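Local coordinates for protein type II restriction enzyme SfiI (PDB 2EZV) that recognises the double-stranded DNA sequence 5'-GGCCNNNNNGGCC-3' as a tetramer and cleaves both strands within the unspecified spacer, at the interface of chains A and B. Sequence-based numbering; all coordinates share one arbitrary frame. Chains: chain A/B, Type II restriction enzyme SfiI.

The interface of chains A and B. Residues chain A 19, 87-89; chain B 19, 23, 86-87, 89.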
ATOM      1  N   GLN A  19       4.212 -21.488  -8.105  1.00 12.53           N
ATOM      2  CA  GLN A  19       4.653 -20.111  -8.269  1.00 13.91           C
ATOM      3  C   GLN A  19       4.280 -19.278  -7.051  1.00 13.09           C
ATOM      4  O   GLN A  19       4.941 -18.291  -6.756  1.00 15.79           O
ATOM      5  CB  GLN A  19       4.083 -19.484  -9.547  1.00 14.75           C
ATOM      6  CG  GLN A  19       2.682 -18.953  -9.456  1.00 14.41           C
ATOM      7  CD  GLN A  19       2.251 -18.309 -10.759  1.00 16.45           C
ATOM      8  OE1 GLN A  19       2.172 -18.971 -11.797  1.00 17.50           O
ATOM      9  NE2 GLN A  19       1.984 -17.015 -10.715  1.00 13.70           N
ATOM     10  N   PRO A  87      -1.295 -13.099 -11.276  1.00 16.42           N
ATOM     11  CA  PRO A  87      -0.974 -13.159 -12.703  1.00 16.50           C
ATOM     12  C   PRO A  87      -0.347 -14.500 -13.075  1.00 16.43           C
ATOM     13  O   PRO A  87       0.558 -15.001 -12.402  1.00 16.23           O
ATOM     14  CB  PRO A  87      -0.047 -11.953 -12.913  1.00 16.63           C
ATOM     15  CG  PRO A  87       0.480 -11.641 -11.555  1.00 19.89           C
ATOM     16  CD  PRO A  87      -0.695 -11.911 -10.646  1.00 17.13           C
ATOM     17  N   SER A  88      -0.849 -15.088 -14.149  1.00 15.83           N
ATOM     18  CA  SER A  88      -0.362 -16.380 -14.589  1.00 17.65           C
ATOM     19  C   SER A  88      -0.635 -16.578 -16.066  1.00 16.37           C
ATOM     20  O   SER A  88      -1.537 -15.961 -16.624  1.00 16.80           O
ATOM     21  CB  SER A  88      -1.056 -17.478 -13.771  1.00 18.30           C
ATOM     22  OG  SER A  88      -1.007 -18.729 -14.426  1.00 19.26           O
ATOM     23  N   PRO A  89       0.152 -17.438 -16.724  1.00 17.32           N
ATOM     24  CA  PRO A  89      -0.062 -17.686 -18.152  1.00 17.41           C
ATOM     25  C   PRO A  89      -1.397 -18.385 -18.405  1.00 16.23           C
ATOM     26  O   PRO A  89      -1.931 -18.332 -19.513  1.00 15.73           O
ATOM     27  CB  PRO A  89       1.141 -18.549 -18.537  1.00 17.08           C
ATOM     28  CG  PRO A  89       1.453 -19.266 -17.277  1.00 17.04           C
ATOM     29  CD  PRO A  89       1.327 -18.180 -16.239  1.00 17.28           C
TER
ATOM     30  N   GLN B  19       0.890 -12.393 -19.692  1.00 13.83           N
ATOM     31  CA  GLN B  19       0.248 -12.307 -18.382  1.00 14.44           C
ATOM     32  C   GLN B  19       0.391 -10.902 -17.802  1.00 12.29           C
ATOM     33  O   GLN B  19      -0.434 -10.463 -17.004  1.00 13.77           O
ATOM     34  CB  GLN B  19       0.783 -13.379 -17.409  1.00 14.88           C
ATOM     35  CG  GLN B  19       2.171 -13.161 -16.824  1.00 17.77           C
ATOM     36  CD  GLN B  19       2.539 -14.242 -15.805  1.00 18.13           C
ATOM     37  OE1 GLN B  19       2.594 -15.420 -16.135  1.00 20.56           O
ATOM     38  NE2 GLN B  19       2.793 -13.836 -14.567  1.00 17.57           N
ATOM     39  N   THR B  23      -3.108  -8.833 -16.858  1.00 12.50           N
ATOM     40  CA  THR B  23      -3.294  -8.197 -15.552  1.00 11.09           C
ATOM     41  C   THR B  23      -3.710  -6.737 -15.730  1.00 13.00           C
ATOM     42  O   THR B  23      -4.648  -6.250 -15.087  1.00 12.39           O
ATOM     43  CB  THR B  23      -1.985  -8.246 -14.738  1.00 10.12           C
ATOM     44  OG1 THR B  23      -1.553  -9.605 -14.618  1.00 13.07           O
ATOM     45  CG2 THR B  23      -2.181  -7.665 -13.357  1.00  3.91           C
ATOM     46  N   LEU B  86       7.777 -10.481 -10.750  1.00 13.99           N
ATOM     47  CA  LEU B  86       6.581 -10.997 -11.378  1.00 15.79           C
ATOM     48  C   LEU B  86       6.523 -12.508 -11.177  1.00 17.40           C
ATOM     49  O   LEU B  86       7.288 -13.257 -11.783  1.00 16.65           O
ATOM     50  CB  LEU B  86       6.587 -10.672 -12.873  1.00 16.59           C
ATOM     51  CG  LEU B  86       5.374 -11.153 -13.683  1.00 16.84           C
ATOM     52  CD1 LEU B  86       4.125 -10.432 -13.182  1.00 15.99           C
ATOM     53  CD2 LEU B  86       5.593 -10.886 -15.177  1.00 12.33           C
ATOM     54  N   PRO B  87       5.624 -12.978 -10.305  1.00 18.32           N
ATOM     55  CA  PRO B  87       5.552 -14.429 -10.107  1.00 17.47           C
ATOM     56  C   PRO B  87       4.999 -15.133 -11.340  1.00 17.61           C
ATOM     57  O   PRO B  87       4.095 -14.624 -11.999  1.00 17.72           O
ATOM     58  CB  PRO B  87       4.638 -14.571  -8.890  1.00 16.42           C
ATOM     59  CG  PRO B  87       3.781 -13.364  -8.950  1.00 19.30           C
ATOM     60  CD  PRO B  87       4.729 -12.264  -9.378  1.00 17.78           C
ATOM     61  N   PRO B  89       5.164 -19.366 -13.588  1.00 19.30           N
ATOM     62  CA  PRO B  89       5.704 -20.722 -13.525  1.00 20.67           C
ATOM     63  C   PRO B  89       7.111 -20.809 -14.096  1.00 21.12           C
ATOM     64  O   PRO B  89       7.816 -21.784 -13.870  1.00 22.19           O
ATOM     65  CB  PRO B  89       4.678 -21.532 -14.314  1.00 20.80           C
ATOM     66  CG  PRO B  89       4.187 -20.544 -15.315  1.00 21.09           C
ATOM     67  CD  PRO B  89       4.023 -19.288 -14.514  1.00 18.99           C
TER
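A:Pro89 and B:Pro89 meet in a two-fold symmetric, homotypic interface that joins two subunits of the tetrameric type IIF restriction endonuclease SfiI. In this patch the loop following strand 80-86 of each chain packs against helix 10-41 of the other. The two rings meet at their CG/CD edges, with A:Pro89 CG 3.6 Å from B:Pro89 CG. Flanking them, the side chain of B:Gln19 lies alongside A:Pro89 and points the same way, and A:Gln19 is its twin beside B:Pro89; here the amide oxygen A:Gln19 OE1 comes to 3.3 Å from B:Pro89 CD.

Each glutamine amide is tethered from within its own chain by a hydrogen bond that limits its rotation. B:Gln19 NE2 donates to the backbone carbonyl B:Pro87 O at 3.0 Å, with the acceptor close to the amide plane and the donor tilted 19° from the carbonyl plane. In B:Gln19 a chi1 of 75° sets CG between backbone N and carbonyl carbon, and the extended chain beyond carries the amide so that its flat face covers A:Ser88, with B:Gln19 CD 3.8 Å from A:Ser88 CA.

A:Pro87 buries 55 Å², the largest share in the patch. Its CB lies 3.3 Å from the hydroxyl B:Thr23 OG1, while CG approaches the methyl B:Leu86 CD1 at 4.2 Å. That hydroxyl is directed back to its own helix, reaching B:Gln19 O at 2.8 Å, nearly in line with the carbonyl bond (160°).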